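Local coordinates for hypothetical protein NE0471 (Nitrosomonas europaea, PDB 2AUW) that is of unknown function but may bind DNA, as its helical part would allow, at residues B[90-99]-B[120-130]; B[6-14]-B[22-30]. All coordinates share one frame; numbering follows the deposited sequence. Where two conformers were deposited one is given.

Contact 1 (B[90-99]-B[120-130]); sequences VSHEMFGDWM and VSYYRTAHKII
Val-90 O takes a 2.6 Å bond from a water that also accepts from Ile-130 N, while a second water links Val-90 N to Ile-130 O; at this pair the backbones are joined by water. A third water lies between His-92 O and Arg-124 O. The Ile-130 side chain reaches inward, its CD1 ending 3.5 Å from Phe-95 CB. Phe-95 fills the middle: with CG anti to the backbone N (chi1 -173°) its ring lies over Tyr-123 CB, 4.0 Å from the ring centroid and 15° off the normal, and Trp-98 CE3 covers the opposite face. The Tyr-123 ring turns its edge to the Phe-95 face, a T-shaped pair with planes at 72°, and Val-120 CG1 meets the Phe-95 rim in plane. Replacing Phe-95 by alanine is likely to cost the Tyr-123 edge the ring face it meets and to open a gap between Val-120 and Ile-130. Nearby, Ala-126, the C-prime residue of a Schellman motif, brings CB obliquely to the His-92 ring, in an off-centre CH-pi contact. Leu-113 of helix 106-113 touches Phe-95, Trp-135 of helix 132-144 packs on Val-90, and Ala-81 of helix 76-86 meets Ser-91, placing the contact within a helical bundle.

Contact 2 (B[6-14]-B[22-30]); sequences YFFPKLTAV and LRTTWSTGE
Leu-22 opens the contact with CB packed 4.3 Å from Val-14 CG2. The carbonyl O of Arg-23 receives a CA-H...O contact from Val-14, while the Arg-23 guanidinium forms a salt bridge with Glu-33. Thr-24 stands opposite Val-14 in a non-hydrogen-bonded pair; its OG1 accepts from Trp-26 NE1 (2.8 Å), a bond that helps fix the indole's rotation, and also bonds Leu-32 O. At Thr-25 the register slips: the carbonyl O is gripped by Thr-12 N at 2.7 Å and by Ala-13 N at 3.2 Å, both from the same face of its plane, and Thr-25 N returns a nearly straight bond (171°) to Ala-13 O. Trp-26 then lays its six-membered ring beneath Leu-11 CD1, 3.8 Å from the ring centroid and 8° off the normal; with Leu-11 CG anti to the backbone N (chi1 179°), the CD1 branch can lie over the ring. Phe-7 CE2 and Pro-9 CB pack against the same indole. Ser-27 holds Lys-10 twice, OG accepting from Lys-10 N at 2.9 Å and N donating to Lys-10 O at 2.8 Å. Thr-28 sets CG2 on Pro-9, while its OG1 accepts from Glu-30 N in an ST turn and donates to Glu-30 OE1. A type I turn, Trp-26 to Gly-29, leads toward strand 31-35. The whole is an antiparallel beta hairpin with a classic beta bulge, the first two strands of a three-stranded meander.

Both segments of contact 2 precede those of contact 1 in the sequence, and the centres of the two contacts lie about 16 Å apart: one in the three-stranded sheet and its leading segment, the other among the helices of the later half. They meet where residues 6-8 pass the end of helix 117-124. Thr-125 O and Phe-8 N, 2.9 Å apart, probably share a hydrogen bond; Phe-8 stacks on His-127, and Phe-7 meets the His-92 ring. Helix 76-86 touches both contacts, through Tyr-80 on Trp-26 and Ala-81 on Ser-91. The N-terminal segment thus ties the sheet to the helical part, whose helices 106-113 and 117-124 are consistent with a helix-turn-helix and a possible DNA-binding role.

Contact 1 (B[90-99]-B[120-130])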
loop_
_atom_site.group_PDB
_atom_site.type_symbol
_atom_site.label_atom_id
_atom_site.label_comp_id
_atom_site.label_asym_id
_atom_site.label_seq_id
_atom_site.Cartn_x
_atom_site.Cartn_y
_atom_site.Cartn_z
ATOM N N VAL B 90 -18.882 7.651 -13.144
ATOM C CA VAL B 90 -17.680 8.433 -12.862
ATOM C C VAL B 90 -16.438 7.542 -12.887
ATOM O O VAL B 90 -16.368 6.540 -12.152
ATOM C CB VAL B 90 -17.838 9.109 -11.495
ATOM C CG1 VAL B 90 -16.588 9.952 -11.135
ATOM C CG2 VAL B 90 -19.140 9.945 -11.496
ATOM N N SER B 91 -15.446 7.886 -13.712
ATOM C CA SER B 91 -14.229 7.093 -13.780
ATOM C C SER B 91 -13.214 7.548 -12.745
ATOM O O SER B 91 -13.251 8.692 -12.256
ATOM C CB SER B 91 -13.571 7.150 -15.183
ATOM O OG SER B 91 -13.227 8.519 -15.436
ATOM N N HIS B 92 -12.277 6.650 -12.444
ATOM C CA HIS B 92 -11.109 7.006 -11.635
ATOM C C HIS B 92 -10.245 8.120 -12.271
ATOM O O HIS B 92 -9.579 8.862 -11.548
ATOM C CB HIS B 92 -10.245 5.756 -11.383
ATOM C CG HIS B 92 -9.467 5.317 -12.577
ATOM N ND1 HIS B 92 -10.038 4.634 -13.626
ATOM C CD2 HIS B 92 -8.153 5.462 -12.888
ATOM C CE1 HIS B 92 -9.115 4.387 -14.540
ATOM N NE2 HIS B 92 -7.962 4.881 -14.115
ATOM N N GLU B 93 -10.251 8.215 -13.603
ATOM C CA GLU B 93 -9.547 9.308 -14.317
ATOM C C GLU B 93 -10.187 10.664 -14.108
ATOM O O GLU B 93 -9.483 11.637 -13.887
ATOM C CB GLU B 93 -9.409 9.011 -15.811
ATOM C CG GLU B 93 -8.466 7.866 -16.082
ATOM C CD GLU B 93 -8.168 7.657 -17.557
ATOM O OE1 GLU B 93 -8.743 8.335 -18.418
ATOM O OE2 GLU B 93 -7.351 6.792 -17.850
HETATM N N MSE B 94 -11.512 10.732 -14.138
HETATM C CA MSE B 94 -12.224 11.977 -13.819
HETATM C C MSE B 94 -11.855 12.440 -12.408
HETATM O O MSE B 94 -11.574 13.624 -12.166
HETATM C CB MSE B 94 -13.746 11.766 -13.957
HETATM C CG MSE B 94 -14.223 11.741 -15.403
HETATM SE SE MSE B 94 -16.021 11.059 -15.533
HETATM C CE MSE B 94 -16.970 12.466 -14.558
ATOM N N PHE B 95 -11.808 11.486 -11.484
ATOM C CA PHE B 95 -11.469 11.741 -10.090
ATOM C C PHE B 95 -10.001 12.167 -9.947
ATOM O O PHE B 95 -9.692 13.156 -9.256
ATOM C CB PHE B 95 -11.756 10.485 -9.243
ATOM C CG PHE B 95 -11.594 10.696 -7.755
ATOM C CD1 PHE B 95 -12.609 11.325 -7.014
ATOM C CD2 PHE B 95 -10.438 10.269 -7.094
ATOM C CE1 PHE B 95 -12.496 11.542 -5.630
ATOM C CE2 PHE B 95 -10.296 10.472 -5.695
ATOM C CZ PHE B 95 -11.343 11.108 -4.961
ATOM N N GLY B 96 -9.104 11.426 -10.582
ATOM C CA GLY B 96 -7.672 11.783 -10.604
ATOM C C GLY B 96 -7.394 13.138 -11.253
ATOM O O GLY B 96 -6.556 13.905 -10.760
ATOM N N ASP B 97 -8.108 13.453 -12.328
ATOM C CA ASP B 97 -8.018 14.769 -12.987
ATOM C C ASP B 97 -8.459 15.891 -12.038
ATOM O O ASP B 97 -7.814 16.939 -11.975
ATOM C CB ASP B 97 -8.893 14.811 -14.239
ATOM C CG ASP B 97 -8.309 14.019 -15.412
ATOM O OD1 ASP B 97 -7.185 13.486 -15.310
ATOM O OD2 ASP B 97 -8.993 13.941 -16.447
ATOM N N TRP B 98 -9.550 15.664 -11.294
ATOM C CA TRP B 98 -9.991 16.605 -10.266
ATOM C C TRP B 98 -8.933 16.849 -9.189
ATOM O O TRP B 98 -8.709 17.992 -8.797
ATOM C CB TRP B 98 -11.336 16.166 -9.649
ATOM C CG TRP B 98 -11.733 16.919 -8.416
ATOM C CD1 TRP B 98 -12.390 18.119 -8.347
ATOM C CD2 TRP B 98 -11.540 16.487 -7.063
ATOM N NE1 TRP B 98 -12.584 18.474 -7.023
ATOM C CE2 TRP B 98 -12.076 17.484 -6.221
ATOM C CE3 TRP B 98 -10.956 15.342 -6.483
ATOM C CZ2 TRP B 98 -12.049 17.382 -4.828
ATOM C CZ3 TRP B 98 -10.917 15.242 -5.082
ATOM C CH2 TRP B 98 -11.452 16.267 -4.282
HETATM N N MSE B 99 -8.274 15.790 -8.721
HETATM C CA MSE B 99 -7.159 15.946 -7.782
HETATM C C MSE B 99 -5.991 16.734 -8.405
HETATM O O MSE B 99 -5.482 17.711 -7.816
HETATM C CB MSE B 99 -6.654 14.580 -7.303
HETATM C CG MSE B 99 -7.647 13.796 -6.405
HETATM SE SE MSE B 99 -6.838 12.101 -5.825
HETATM C CE MSE B 99 -6.044 11.655 -7.444
ATOM N N VAL B 120 -10.275 7.997 -0.624
ATOM C CA VAL B 120 -9.676 8.746 -1.728
ATOM C C VAL B 120 -8.781 7.841 -2.589
ATOM O O VAL B 120 -8.900 7.830 -3.809
ATOM C CB VAL B 120 -8.903 9.997 -1.233
ATOM C CG1 VAL B 120 -8.167 10.712 -2.396
ATOM C CG2 VAL B 120 -9.872 10.968 -0.524
ATOM N N SER B 121 -7.858 7.127 -1.953
ATOM C CA SER B 121 -7.008 6.171 -2.654
ATOM C C SER B 121 -7.811 5.088 -3.404
ATOM O O SER B 121 -7.535 4.793 -4.555
ATOM C CB SER B 121 -6.063 5.501 -1.669
ATOM O OG SER B 121 -5.233 4.579 -2.339
ATOM N N TYR B 122 -8.816 4.517 -2.761
ATOM C CA TYR B 122 -9.629 3.479 -3.426
ATOM C C TYR B 122 -10.284 3.967 -4.711
ATOM O O TYR B 122 -10.258 3.266 -5.730
ATOM C CB TYR B 122 -10.663 2.877 -2.465
ATOM C CG TYR B 122 -10.128 1.639 -1.741
ATOM C CD1 TYR B 122 -10.759 0.401 -1.882
ATOM C CD2 TYR B 122 -8.973 1.699 -0.959
ATOM C CE1 TYR B 122 -10.282 -0.744 -1.246
ATOM C CE2 TYR B 122 -8.489 0.548 -0.284
ATOM C CZ TYR B 122 -9.150 -0.666 -0.440
ATOM O OH TYR B 122 -8.699 -1.813 0.197
ATOM N N TYR B 123 -10.830 5.178 -4.645
ATOM C CA TYR B 123 -11.447 5.833 -5.809
ATOM C C TYR B 123 -10.410 6.156 -6.883
ATOM O O TYR B 123 -10.637 5.913 -8.073
ATOM C CB TYR B 123 -12.172 7.109 -5.392
ATOM C CG TYR B 123 -13.372 6.933 -4.473
ATOM C CD1 TYR B 123 -13.673 7.896 -3.504
ATOM C CD2 TYR B 123 -14.226 5.817 -4.578
ATOM C CE1 TYR B 123 -14.803 7.760 -2.646
ATOM C CE2 TYR B 123 -15.334 5.680 -3.729
ATOM C CZ TYR B 123 -15.611 6.640 -2.766
ATOM O OH TYR B 123 -16.704 6.482 -1.918
ATOM N N ARG B 124 -9.277 6.710 -6.449
ATOM C CA ARG B 124 -8.199 7.114 -7.344
ATOM C C ARG B 124 -7.654 5.922 -8.154
ATOM O O ARG B 124 -7.271 6.075 -9.306
ATOM C CB ARG B 124 -7.054 7.709 -6.492
ATOM C CG ARG B 124 -6.019 8.503 -7.235
ATOM C CD ARG B 124 -4.860 8.879 -6.311
ATOM N NE ARG B 124 -3.825 7.837 -6.203
ATOM C CZ ARG B 124 -2.816 7.658 -7.069
ATOM N NH1 ARG B 124 -1.932 6.690 -6.861
ATOM N NH2 ARG B 124 -2.680 8.434 -8.141
ATOM N N THR B 125 -7.543 4.759 -7.492
ATOM C CA THR B 125 -6.866 3.582 -8.042
ATOM C C THR B 125 -7.869 2.581 -8.663
ATOM O O THR B 125 -7.488 1.490 -9.055
ATOM C CB THR B 125 -6.058 2.895 -6.975
ATOM O OG1 THR B 125 -6.941 2.468 -5.925
ATOM C CG2 THR B 125 -4.988 3.845 -6.421
ATOM N N ALA B 126 -9.150 2.967 -8.719
ATOM C CA ALA B 126 -10.239 2.130 -9.297
ATOM C C ALA B 126 -10.454 0.842 -8.493
ATOM O O ALA B 126 -10.839 -0.188 -9.046
ATOM C CB ALA B 126 -9.991 1.821 -10.809
ATOM N N HIS B 127 -10.160 0.913 -7.199
ATOM C CA HIS B 127 -10.339 -0.224 -6.274
ATOM C C HIS B 127 -11.798 -0.256 -5.797
ATOM O O HIS B 127 -12.283 -1.305 -5.389
ATOM C CB HIS B 127 -9.338 -0.109 -5.101
ATOM C CG HIS B 127 -9.017 -1.419 -4.409
ATOM N ND1 HIS B 127 -9.864 -2.512 -4.417
ATOM C CD2 HIS B 127 -7.949 -1.787 -3.652
ATOM C CE1 HIS B 127 -9.325 -3.501 -3.714
ATOM N NE2 HIS B 127 -8.155 -3.090 -3.250
ATOM N N LYS B 128 -12.459 0.904 -5.835
ATOM C CA LYS B 128 -13.880 1.031 -5.525
ATOM C C LYS B 128 -14.571 1.923 -6.553
ATOM O O LYS B 128 -14.048 2.971 -6.957
ATOM C CB LYS B 128 -14.092 1.618 -4.124
ATOM C CG LYS B 128 -13.736 0.671 -3.021
ATOM C CD LYS B 128 -14.325 1.098 -1.677
ATOM C CE LYS B 128 -14.294 -0.071 -0.690
ATOM N NZ LYS B 128 -14.489 0.386 0.729
ATOM N N ILE B 129 -15.764 1.533 -6.972
ATOM C CA ILE B 129 -16.487 2.407 -7.909
ATOM C C ILE B 129 -16.876 3.703 -7.209
ATOM O O ILE B 129 -17.183 3.728 -6.011
ATOM C CB ILE B 129 -17.703 1.723 -8.605
ATOM C CG1 ILE B 129 -18.887 1.660 -7.669
ATOM C CG2 ILE B 129 -17.359 0.374 -9.216
ATOM C CD1 ILE B 129 -19.799 2.831 -7.924
ATOM N N ILE B 130 -16.837 4.791 -7.955
ATOM C CA ILE B 130 -17.057 6.119 -7.396
ATOM C C ILE B 130 -18.548 6.494 -7.456
ATOM O O ILE B 130 -19.122 6.607 -8.566
ATOM C CB ILE B 130 -16.191 7.155 -8.134
ATOM C CG1 ILE B 130 -14.705 6.756 -8.065
ATOM C CG2 ILE B 130 -16.428 8.558 -7.546
ATOM C CD1 ILE B 130 -13.773 7.622 -8.933
HETATM O O HOH W 1 -16.424 4.393 -10.684
HETATM O O HOH W 2 -20.257 6.440 -11.051
HETATM O O HOH W 3 -6.948 8.428 -10.773
#

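Contact 2 (B[6-14]-B[22-30])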
loop_
_atom_site.group_PDB
_atom_site.type_symbol
_atom_site.label_atom_id
_atom_site.label_comp_id
_atom_site.label_asym_id
_atom_site.label_seq_id
_atom_site.Cartn_x
_atom_site.Cartn_y
_atom_site.Cartn_z
ATOM N N TYR B 6 -1.178 3.523 -9.303
ATOM C CA TYR B 6 -1.593 2.147 -9.067
ATOM C C TYR B 6 -2.977 2.102 -9.695
ATOM O O TYR B 6 -3.787 2.981 -9.438
ATOM C CB TYR B 6 -1.710 1.813 -7.574
ATOM C CG TYR B 6 -2.168 0.378 -7.309
ATOM C CD1 TYR B 6 -1.457 -0.690 -7.826
ATOM C CD2 TYR B 6 -3.299 0.111 -6.536
ATOM C CE1 TYR B 6 -1.864 -2.005 -7.606
ATOM C CE2 TYR B 6 -3.718 -1.214 -6.295
ATOM C CZ TYR B 6 -2.978 -2.263 -6.845
ATOM O OH TYR B 6 -3.329 -3.580 -6.646
ATOM N N PHE B 7 -3.196 1.100 -10.532
ATOM C CA PHE B 7 -4.498 0.744 -11.092
ATOM C C PHE B 7 -4.840 -0.690 -10.660
ATOM O O PHE B 7 -4.167 -1.695 -11.009
ATOM C CB PHE B 7 -4.513 0.943 -12.627
ATOM C CG PHE B 7 -5.836 0.600 -13.291
ATOM C CD1 PHE B 7 -6.951 1.433 -13.163
ATOM C CD2 PHE B 7 -5.950 -0.554 -14.071
ATOM C CE1 PHE B 7 -8.184 1.092 -13.778
ATOM C CE2 PHE B 7 -7.172 -0.892 -14.702
ATOM C CZ PHE B 7 -8.291 -0.056 -14.549
ATOM N N PHE B 8 -5.873 -0.773 -9.852
ATOM C CA PHE B 8 -6.225 -2.029 -9.195
ATOM C C PHE B 8 -6.723 -3.114 -10.203
ATOM O O PHE B 8 -6.149 -4.199 -10.270
ATOM C CB PHE B 8 -7.198 -1.787 -8.013
ATOM C CG PHE B 8 -7.777 -3.074 -7.442
ATOM C CD1 PHE B 8 -7.024 -3.856 -6.555
ATOM C CD2 PHE B 8 -9.035 -3.530 -7.844
ATOM C CE1 PHE B 8 -7.529 -5.075 -6.050
ATOM C CE2 PHE B 8 -9.560 -4.730 -7.354
ATOM C CZ PHE B 8 -8.804 -5.512 -6.440
ATOM N N PRO B 9 -7.732 -2.808 -11.035
ATOM C CA PRO B 9 -8.235 -3.890 -11.926
ATOM C C PRO B 9 -7.208 -4.467 -12.912
ATOM O O PRO B 9 -6.331 -3.749 -13.432
ATOM C CB PRO B 9 -9.373 -3.200 -12.709
ATOM C CG PRO B 9 -9.750 -2.038 -11.873
ATOM C CD PRO B 9 -8.470 -1.553 -11.264
ATOM N N LYS B 10 -7.296 -5.773 -13.157
ATOM C CA LYS B 10 -6.475 -6.420 -14.176
ATOM C C LYS B 10 -7.385 -6.755 -15.346
ATOM O O LYS B 10 -8.503 -7.190 -15.142
ATOM C CB LYS B 10 -5.858 -7.736 -13.652
ATOM C CG LYS B 10 -4.876 -7.543 -12.497
ATOM C CD LYS B 10 -4.720 -8.858 -11.699
ATOM C CE LYS B 10 -4.203 -8.608 -10.287
ATOM N NZ LYS B 10 -2.708 -8.636 -10.203
ATOM N N LEU B 11 -6.907 -6.501 -16.550
ATOM C CA LEU B 11 -7.618 -6.874 -17.767
ATOM C C LEU B 11 -7.378 -8.351 -18.004
ATOM O O LEU B 11 -6.251 -8.774 -18.279
ATOM C CB LEU B 11 -7.106 -6.064 -18.971
ATOM C CG LEU B 11 -7.748 -6.371 -20.324
ATOM C CD1 LEU B 11 -9.285 -6.123 -20.268
ATOM C CD2 LEU B 11 -7.098 -5.616 -21.469
ATOM N N THR B 12 -8.459 -9.118 -17.922
ATOM C CA THR B 12 -8.371 -10.578 -18.023
ATOM C C THR B 12 -8.915 -11.170 -19.316
ATOM O O THR B 12 -8.678 -12.350 -19.581
ATOM C CB THR B 12 -9.072 -11.259 -16.820
ATOM O OG1 THR B 12 -10.471 -10.920 -16.810
ATOM C CG2 THR B 12 -8.483 -10.790 -15.516
ATOM N N ALA B 13 -9.649 -10.380 -20.122
ATOM C CA ALA B 13 -10.083 -10.812 -21.448
ATOM C C ALA B 13 -10.530 -9.592 -22.235
ATOM O O ALA B 13 -11.149 -8.682 -21.669
ATOM C CB ALA B 13 -11.274 -11.810 -21.345
ATOM N N VAL B 14 -10.219 -9.599 -23.527
ATOM C CA VAL B 14 -10.789 -8.603 -24.481
ATOM C C VAL B 14 -11.299 -9.310 -25.749
ATOM O O VAL B 14 -10.645 -10.208 -26.287
ATOM C CB VAL B 14 -9.778 -7.484 -24.843
ATOM C CG1 VAL B 14 -8.549 -8.048 -25.535
ATOM C CG2 VAL B 14 -10.418 -6.350 -25.739
ATOM N N LEU B 22 -15.785 -3.175 -28.107
ATOM C CA LEU B 22 -15.043 -4.269 -27.452
ATOM C C LEU B 22 -15.787 -4.738 -26.222
ATOM O O LEU B 22 -16.542 -3.984 -25.642
ATOM C CB LEU B 22 -13.636 -3.815 -27.058
ATOM C CG LEU B 22 -12.692 -3.245 -28.115
ATOM C CD1 LEU B 22 -11.539 -2.522 -27.409
ATOM C CD2 LEU B 22 -12.197 -4.320 -29.109
ATOM N N ARG B 23 -15.598 -6.007 -25.829
ATOM C CA ARG B 23 -16.074 -6.478 -24.543
ATOM C C ARG B 23 -14.827 -6.791 -23.687
ATOM O O ARG B 23 -13.937 -7.517 -24.131
ATOM C CB ARG B 23 -16.942 -7.736 -24.689
ATOM C CG ARG B 23 -17.444 -8.242 -23.343
ATOM C CD ARG B 23 -18.153 -9.586 -23.460
ATOM N NE ARG B 23 -19.149 -9.557 -24.520
ATOM C CZ ARG B 23 -20.348 -8.988 -24.428
ATOM N NH1 ARG B 23 -20.732 -8.398 -23.299
ATOM N NH2 ARG B 23 -21.174 -9.023 -25.479
ATOM N N THR B 24 -14.768 -6.225 -22.487
ATOM C CA THR B 24 -13.552 -6.330 -21.649
ATOM C C THR B 24 -13.951 -7.007 -20.352
ATOM O O THR B 24 -14.967 -6.661 -19.780
ATOM C CB THR B 24 -12.916 -4.943 -21.356
ATOM O OG1 THR B 24 -13.912 -4.066 -20.798
ATOM C CG2 THR B 24 -12.369 -4.336 -22.658
ATOM N N THR B 25 -13.144 -7.971 -19.917
ATOM C CA THR B 25 -13.379 -8.667 -18.642
ATOM C C THR B 25 -12.201 -8.365 -17.709
ATOM O O THR B 25 -11.039 -8.344 -18.134
ATOM C CB THR B 25 -13.512 -10.205 -18.842
ATOM O OG1 THR B 25 -14.504 -10.468 -19.855
ATOM C CG2 THR B 25 -13.925 -10.868 -17.539
ATOM N N TRP B 26 -12.522 -8.163 -16.448
ATOM C CA TRP B 26 -11.578 -7.652 -15.469
ATOM C C TRP B 26 -11.512 -8.561 -14.233
ATOM O O TRP B 26 -12.474 -9.229 -13.919
ATOM C CB TRP B 26 -11.966 -6.221 -15.069
ATOM C CG TRP B 26 -12.116 -5.313 -16.296
ATOM C CD1 TRP B 26 -13.231 -5.184 -17.088
ATOM C CD2 TRP B 26 -11.107 -4.470 -16.873
ATOM N NE1 TRP B 26 -12.984 -4.298 -18.128
ATOM C CE2 TRP B 26 -11.685 -3.851 -18.024
ATOM C CE3 TRP B 26 -9.773 -4.166 -16.532
ATOM C CZ2 TRP B 26 -10.974 -2.932 -18.825
ATOM C CZ3 TRP B 26 -9.057 -3.241 -17.335
ATOM C CH2 TRP B 26 -9.673 -2.636 -18.467
ATOM N N SER B 27 -10.373 -8.525 -13.536
ATOM C CA SER B 27 -10.189 -9.210 -12.246
ATOM C C SER B 27 -11.164 -8.792 -11.133
ATOM O O SER B 27 -11.203 -9.443 -10.061
ATOM C CB SER B 27 -8.757 -8.978 -11.764
ATOM O OG SER B 27 -8.625 -7.625 -11.356
ATOM N N THR B 28 -11.945 -7.733 -11.364
ATOM C CA THR B 28 -12.994 -7.289 -10.445
ATOM C C THR B 28 -14.281 -8.095 -10.603
ATOM O O THR B 28 -15.237 -7.892 -9.842
ATOM C CB THR B 28 -13.391 -5.836 -10.725
ATOM O OG1 THR B 28 -13.734 -5.751 -12.113
ATOM C CG2 THR B 28 -12.217 -4.847 -10.409
ATOM N N GLY B 29 -14.312 -8.959 -11.605
ATOM C CA GLY B 29 -15.536 -9.657 -12.010
ATOM C C GLY B 29 -16.332 -8.927 -13.095
ATOM O O GLY B 29 -17.130 -9.557 -13.795
ATOM N N GLU B 30 -16.059 -7.628 -13.295
ATOM C CA GLU B 30 -16.820 -6.818 -14.258
ATOM C C GLU B 30 -16.593 -7.242 -15.695
ATOM O O GLU B 30 -15.492 -7.608 -16.092
ATOM C CB GLU B 30 -16.514 -5.314 -14.107
ATOM C CG GLU B 30 -16.894 -4.721 -12.796
ATOM C CD GLU B 30 -16.183 -3.390 -12.606
ATOM O OE1 GLU B 30 -14.936 -3.390 -12.566
ATOM O OE2 GLU B 30 -16.875 -2.369 -12.582
HETATM O O HOH W 4 -7.061 -6.877 -9.597
HETATM O O HOH W 5 -11.556 -11.972 -14.441
HETATM O O HOH W 6 -14.101 -9.846 -22.493
#